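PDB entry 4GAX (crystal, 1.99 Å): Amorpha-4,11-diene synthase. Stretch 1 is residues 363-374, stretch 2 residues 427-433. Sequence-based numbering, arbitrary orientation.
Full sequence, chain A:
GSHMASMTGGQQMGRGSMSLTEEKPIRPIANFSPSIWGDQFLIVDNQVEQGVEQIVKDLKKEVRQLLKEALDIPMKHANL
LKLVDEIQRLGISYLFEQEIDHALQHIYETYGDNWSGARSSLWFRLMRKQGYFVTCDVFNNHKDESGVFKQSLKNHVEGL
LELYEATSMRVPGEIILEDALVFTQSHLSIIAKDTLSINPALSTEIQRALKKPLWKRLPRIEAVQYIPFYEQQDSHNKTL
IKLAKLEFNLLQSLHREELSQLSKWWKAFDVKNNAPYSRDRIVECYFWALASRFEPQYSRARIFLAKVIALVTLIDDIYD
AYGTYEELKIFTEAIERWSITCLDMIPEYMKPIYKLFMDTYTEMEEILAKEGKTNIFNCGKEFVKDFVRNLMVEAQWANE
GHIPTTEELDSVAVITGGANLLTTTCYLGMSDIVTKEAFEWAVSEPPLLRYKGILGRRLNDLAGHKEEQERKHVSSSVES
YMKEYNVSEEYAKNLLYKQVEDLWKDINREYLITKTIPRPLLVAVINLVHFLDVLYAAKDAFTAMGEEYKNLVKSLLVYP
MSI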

ATOM      1  N   GLU A 363      -7.193  16.781 -18.967  1.00 30.92           N
ATOM      2  CA  GLU A 363      -6.474  15.810 -19.778  1.00 26.67           C
ATOM      3  C   GLU A 363      -7.029  14.395 -19.548  1.00 24.65           C
ATOM      4  O   GLU A 363      -7.184  13.612 -20.500  1.00 25.50           O
ATOM      5  N   MET A 364      -7.352  14.067 -18.300  1.00 22.80           N
ATOM      6  CA  MET A 364      -7.879  12.735 -17.987  1.00 25.84           C
ATOM      7  C   MET A 364      -9.327  12.579 -18.474  1.00 29.97           C
ATOM      8  O   MET A 364      -9.730  11.507 -18.947  1.00 30.48           O
ATOM      9  N   GLU A 365     -10.095  13.659 -18.373  1.00 26.77           N
ATOM     10  CA  GLU A 365     -11.478  13.683 -18.841  1.00 24.83           C
ATOM     11  C   GLU A 365     -11.531  13.404 -20.340  1.00 28.42           C
ATOM     12  O   GLU A 365     -12.435  12.705 -20.822  1.00 25.75           O
ATOM     13  N   GLU A 366     -10.574  13.972 -21.074  1.00 23.65           N
ATOM     14  CA  GLU A 366     -10.500  13.794 -22.529  1.00 26.17           C
ATOM     15  C   GLU A 366     -10.084  12.373 -22.876  1.00 26.98           C
ATOM     16  O   GLU A 366     -10.605  11.786 -23.829  1.00 26.21           O
ATOM     17  N   ILE A 367      -9.140  11.825 -22.106  1.00 21.87           N
ATOM     18  CA  ILE A 367      -8.708  10.439 -22.293  1.00 25.91           C
ATOM     19  C   ILE A 367      -9.875   9.479 -22.079  1.00 38.16           C
ATOM     20  O   ILE A 367     -10.109   8.583 -22.903  1.00 31.15           O
ATOM     21  N   LEU A 368     -10.620   9.677 -20.988  1.00 27.62           N
ATOM     22  CA  LEU A 368     -11.752   8.807 -20.681  1.00 25.63           C
ATOM     23  C   LEU A 368     -12.909   8.976 -21.661  1.00 33.68           C
ATOM     24  O   LEU A 368     -13.533   7.985 -22.043  1.00 38.12           O
ATOM     25  N   ALA A 369     -13.194  10.213 -22.075  1.00 27.26           N
ATOM     26  CA  ALA A 369     -14.257  10.440 -23.056  1.00 34.01           C
ATOM     27  C   ALA A 369     -13.980   9.691 -24.368  1.00 40.40           C
ATOM     28  O   ALA A 369     -14.906   9.197 -25.026  1.00 36.83           O
ATOM     29  N   LYS A 370     -12.705   9.610 -24.744  1.00 32.73           N
ATOM     30  CA  LYS A 370     -12.325   8.935 -25.979  1.00 43.78           C
ATOM     31  C   LYS A 370     -12.561   7.425 -25.853  1.00 46.85           C
ATOM     32  O   LYS A 370     -13.051   6.782 -26.785  1.00 42.50           O
ATOM     33  N   GLU A 371     -12.254   6.877 -24.679  1.00 39.36           N
ATOM     34  CA  GLU A 371     -12.510   5.462 -24.383  1.00 41.92           C
ATOM     35  C   GLU A 371     -13.987   5.176 -24.093  1.00 43.72           C
ATOM     36  O   GLU A 371     -14.359   4.044 -23.795  1.00 55.94           O
ATOM     37  N   GLY A 372     -14.822   6.207 -24.191  1.00 40.37           N
ATOM     38  CA  GLY A 372     -16.249   6.086 -23.949  1.00 44.49           C
ATOM     39  C   GLY A 372     -16.594   5.967 -22.472  1.00 45.15           C
ATOM     40  O   GLY A 372     -17.636   5.415 -22.113  1.00 41.78           O
ATOM     41  N   LYS A 373     -15.731   6.502 -21.612  1.00 30.53           N
ATOM     42  CA  LYS A 373     -15.911   6.334 -20.173  1.00 34.52           C
ATOM     43  C   LYS A 373     -16.120   7.642 -19.420  1.00 34.52           C
ATOM     44  O   LYS A 373     -15.593   7.824 -18.321  1.00 28.59           O
ATOM     45  N   THR A 374     -16.888   8.539 -20.025  1.00 28.43           N
ATOM     46  CA  THR A 374     -17.209   9.820 -19.415  1.00 29.09           C
ATOM     47  C   THR A 374     -17.962   9.645 -18.100  1.00 30.12           C
ATOM     48  O   THR A 374     -17.760  10.414 -17.153  1.00 32.12           O
ATOM     49  N   TYR A 427      -9.485   4.223  -9.468  1.00 21.87           N
ATOM     50  CA  TYR A 427     -10.535   3.823 -10.396  1.00 23.70           C
ATOM     51  C   TYR A 427     -10.291   4.475 -11.763  1.00 28.06           C
ATOM     52  O   TYR A 427     -10.349   3.815 -12.807  1.00 26.54           O
ATOM     53  N   LEU A 428     -10.028   5.778 -11.754  1.00 25.43           N
ATOM     54  CA  LEU A 428      -9.858   6.519 -13.004  1.00 25.23           C
ATOM     55  C   LEU A 428      -8.638   6.023 -13.764  1.00 32.61           C
ATOM     56  O   LEU A 428      -8.665   5.937 -14.991  1.00 32.22           O
ATOM     57  N   GLY A 429      -7.573   5.694 -13.031  1.00 29.03           N
ATOM     58  CA  GLY A 429      -6.342   5.222 -13.643  1.00 30.95           C
ATOM     59  C   GLY A 429      -6.491   3.803 -14.165  1.00 32.90           C
ATOM     60  O   GLY A 429      -5.771   3.397 -15.076  1.00 38.74           O
ATOM     61  N   MET A 430      -7.426   3.056 -13.584  1.00 31.29           N
ATOM     62  CA  MET A 430      -7.731   1.689 -14.022  1.00 32.13           C
ATOM     63  C   MET A 430      -9.106   1.571 -14.662  1.00 35.70           C
ATOM     64  O   MET A 430      -9.887   0.670 -14.333  1.00 41.06           O
ATOM     65  N   SER A 431      -9.389   2.474 -15.593  1.00 36.64           N
ATOM     66  CA  SER A 431     -10.698   2.563 -16.228  1.00 36.24           C
ATOM     67  C   SER A 431     -11.166   1.295 -16.952  1.00 33.41           C
ATOM     68  O   SER A 431     -12.374   1.043 -17.056  1.00 38.87           O
ATOM     69  N   ASP A 432     -10.225   0.509 -17.466  1.00 36.87           N
ATOM     70  CA  ASP A 432     -10.571  -0.679 -18.256  1.00 39.63           C
ATOM     71  C   ASP A 432     -11.332  -1.751 -17.472  1.00 42.72           C
ATOM     72  O   ASP A 432     -12.035  -2.572 -18.067  1.00 46.08           O
ATOM     73  N   ILE A 433     -11.198  -1.745 -16.147  1.00 36.47           N
ATOM     74  CA  ILE A 433     -11.835  -2.770 -15.318  1.00 32.08           C
ATOM     75  C   ILE A 433     -12.876  -2.236 -14.320  1.00 33.57           C
ATOM     76  O   ILE A 433     -13.636  -3.014 -13.726  1.00 36.28           O
TER

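The two stretches of amorpha-4,11-diene synthase meet along the last turns of the helix carrying residues 363-370 and the turn that follows it, and they bury 270 Å² in total. Glu-363 faces solvent and takes no part. Met-364 is the first residue to point toward stretch 2; with chi1 t and both chi2 and chi3 p, its thioether curls so that SD lies 4.3 Å from Leu-428 O, a loose contact with the end of the neighbouring helix.

Glu-365, Glu-366 and Ile-367 stay out of reach, and the next inward residue follows one helical turn after Met-364. Leu-368, held in the m,t rotamer, is buried and spans two partners. Its CD1 packs against Leu-428 CD2 at 3.9 Å, an apolar pairing; Leu-428 is also m,t, and although its CA-to-CB bond points sideways, its CD2 methyl reaches the other leucine. The second methyl of Leu-368, CD2, approaches Ser-431 CB at 3.6 Å, so the leucine follows stretch 2 past the end of its helix.

Ala-369 and Lys-370 are exposed and do not contribute. Glu-371, chi1 m and chi2 t, points toward stretch 2 and brings OE1 to 3.7 Å from Ser-431 OG, a polar approach without a hydrogen bond. Gly-372 then adopts positive phi, and the Schellman turn, closed by Lys-373 N bonding to Leu-368 O at 2.7 Å, brings the chain round so that Lys-373 also faces stretch 2.

Lys-373 contributes mainly its aliphatic length. With chi1 m, chi2 between wells at 149°, and chi3 and chi4 t, it runs along Ser-431, whose chi1 is p, with CD 3.9 Å from the serine CB and CE 3.9 Å from Ser-431 O. Its NZ reaches Asp-432 CA at 3.8 Å, yet forms no salt bridge with the aspartate. Thr-374 turns out of reach. No hydrogen bond crosses the interface; most of the contact is packing, with Ser-431 and Leu-428 the most covered residues.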

ATOM      1  CB  GLU A 363      -4.973  15.869 -19.499  1.00 33.00           C
ATOM      2  CG  GLU A 363      -4.266  14.571 -19.835  1.00 41.16           C
ATOM      3  CD  GLU A 363      -2.773  14.727 -20.012  1.00 61.10           C
ATOM      4  OE1 GLU A 363      -2.109  13.701 -20.278  1.00 69.47           O
ATOM      5  OE2 GLU A 363      -2.262  15.865 -19.891  1.00 64.24           O
ATOM      6  CB  MET A 364      -7.774  12.458 -16.483  1.00 28.22           C
ATOM      7  CG  MET A 364      -8.387  11.126 -16.047  1.00 31.75           C
ATOM      8  SD  MET A 364      -7.676   9.659 -16.847  1.00 38.08           S
ATOM      9  CE  MET A 364      -6.029   9.651 -16.170  1.00 25.16           C
ATOM     10  CB  GLU A 365     -12.105  15.053 -18.561  1.00 25.51           C
ATOM     11  CG  GLU A 365     -13.548  15.179 -19.051  1.00 31.97           C
ATOM     12  CD  GLU A 365     -14.217  16.484 -18.634  1.00 42.86           C
ATOM     13  OE1 GLU A 365     -13.511  17.416 -18.190  1.00 42.09           O
ATOM     14  OE2 GLU A 365     -15.458  16.579 -18.756  1.00 51.51           O
ATOM     15  CB  GLU A 366      -9.536  14.815 -23.152  1.00 27.75           C
ATOM     16  CG  GLU A 366     -10.092  16.247 -23.126  1.00 27.82           C
ATOM     17  CD  GLU A 366      -9.084  17.300 -23.608  1.00 45.82           C
ATOM     18  OE1 GLU A 366      -7.871  16.983 -23.729  1.00 45.44           O
ATOM     19  OE2 GLU A 366      -9.509  18.452 -23.862  1.00 45.23           O
ATOM     20  CB  ILE A 367      -7.527  10.075 -21.354  1.00 29.66           C
ATOM     21  CG1 ILE A 367      -6.234  10.725 -21.853  1.00 30.79           C
ATOM     22  CG2 ILE A 367      -7.342   8.567 -21.266  1.00 29.24           C
ATOM     23  CD1 ILE A 367      -5.059  10.651 -20.853  1.00 28.97           C
ATOM     24  CB  LEU A 368     -12.229   8.981 -19.232  1.00 21.95           C
ATOM     25  CG  LEU A 368     -11.178   8.507 -18.229  1.00 22.00           C
ATOM     26  CD1 LEU A 368     -11.669   8.667 -16.787  1.00 22.44           C
ATOM     27  CD2 LEU A 368     -10.805   7.062 -18.507  1.00 34.72           C
ATOM     28  CB  ALA A 369     -14.450  11.930 -23.318  1.00 38.64           C
ATOM     29  CB  LYS A 370     -10.872   9.252 -26.349  1.00 40.34           C
ATOM     30  CG  LYS A 370     -10.261   8.277 -27.345  1.00 49.18           C
ATOM     31  CD  LYS A 370      -9.764   8.967 -28.606  1.00 54.92           C
ATOM     32  CE  LYS A 370      -9.335   7.929 -29.650  1.00 58.09           C
ATOM     33  NZ  LYS A 370      -7.919   8.091 -30.102  1.00 59.08           N
ATOM     34  CB  GLU A 371     -11.608   4.979 -23.232  1.00 37.48           C
ATOM     35  CG  GLU A 371     -10.176   4.647 -23.690  1.00 50.21           C
ATOM     36  CD  GLU A 371      -9.122   4.767 -22.586  1.00 59.96           C
ATOM     37  OE1 GLU A 371      -9.485   4.867 -21.392  1.00 61.10           O
ATOM     38  OE2 GLU A 371      -7.914   4.767 -22.921  1.00 61.82           O
ATOM     39  CB  LYS A 373     -14.732   5.566 -19.590  1.00 27.94           C
ATOM     40  CG  LYS A 373     -14.757   4.092 -19.981  1.00 44.01           C
ATOM     41  CD  LYS A 373     -13.368   3.505 -20.092  1.00 37.97           C
ATOM     42  CE  LYS A 373     -13.460   2.084 -20.655  1.00 50.43           C
ATOM     43  NZ  LYS A 373     -12.115   1.523 -20.983  1.00 63.61           N
ATOM     44  CB  THR A 374     -17.989  10.695 -20.403  1.00 35.25           C
ATOM     45  OG1 THR A 374     -17.119  11.040 -21.488  1.00 39.01           O
ATOM     46  CG2 THR A 374     -18.503  11.971 -19.746  1.00 40.23           C
ATOM     47  CB  TYR A 427     -11.912   4.259  -9.901  1.00 27.26           C
ATOM     48  CG  TYR A 427     -12.531   3.421  -8.798  1.00 25.57           C
ATOM     49  CD1 TYR A 427     -13.901   3.477  -8.565  1.00 37.86           C
ATOM     50  CD2 TYR A 427     -11.756   2.619  -7.963  1.00 22.57           C
ATOM     51  CE1 TYR A 427     -14.495   2.741  -7.559  1.00 40.95           C
ATOM     52  CE2 TYR A 427     -12.352   1.867  -6.944  1.00 28.80           C
ATOM     53  CZ  TYR A 427     -13.721   1.937  -6.752  1.00 32.42           C
ATOM     54  OH  TYR A 427     -14.336   1.207  -5.757  1.00 33.84           O
ATOM     55  CB  LEU A 428      -9.722   8.022 -12.738  1.00 25.08           C
ATOM     56  CG  LEU A 428     -10.956   8.707 -12.156  1.00 26.69           C
ATOM     57  CD1 LEU A 428     -10.775  10.234 -12.167  1.00 26.88           C
ATOM     58  CD2 LEU A 428     -12.187   8.308 -12.953  1.00 25.78           C
ATOM     59  CB  MET A 430      -7.642   0.722 -12.842  1.00 35.30           C
ATOM     60  CG  MET A 430      -6.239   0.496 -12.364  1.00 32.26           C
ATOM     61  SD  MET A 430      -6.127  -0.739 -11.031  1.00 54.29           S
ATOM     62  CE  MET A 430      -5.520   0.356  -9.760  1.00 22.93           C
ATOM     63  CB  SER A 431     -10.707   3.735 -17.213  1.00 36.38           C
ATOM     64  OG  SER A 431      -9.459   3.811 -17.882  1.00 37.90           O
ATOM     65  CB  ASP A 432      -9.313  -1.295 -18.856  1.00 52.63           C
ATOM     66  CG  ASP A 432      -8.177  -1.355 -17.862  1.00 67.40           C
ATOM     67  OD1 ASP A 432      -7.962  -0.347 -17.152  1.00 69.38           O
ATOM     68  OD2 ASP A 432      -7.506  -2.407 -17.781  1.00 76.41           O
ATOM     69  CB  ILE A 433     -10.794  -3.621 -14.546  1.00 46.79           C
ATOM     70  CG1 ILE A 433     -10.146  -2.804 -13.427  1.00 44.99           C
ATOM     71  CG2 ILE A 433      -9.742  -4.187 -15.493  1.00 48.88           C
ATOM     72  CD1 ILE A 433      -9.553  -3.662 -12.322  1.00 40.14           C
TER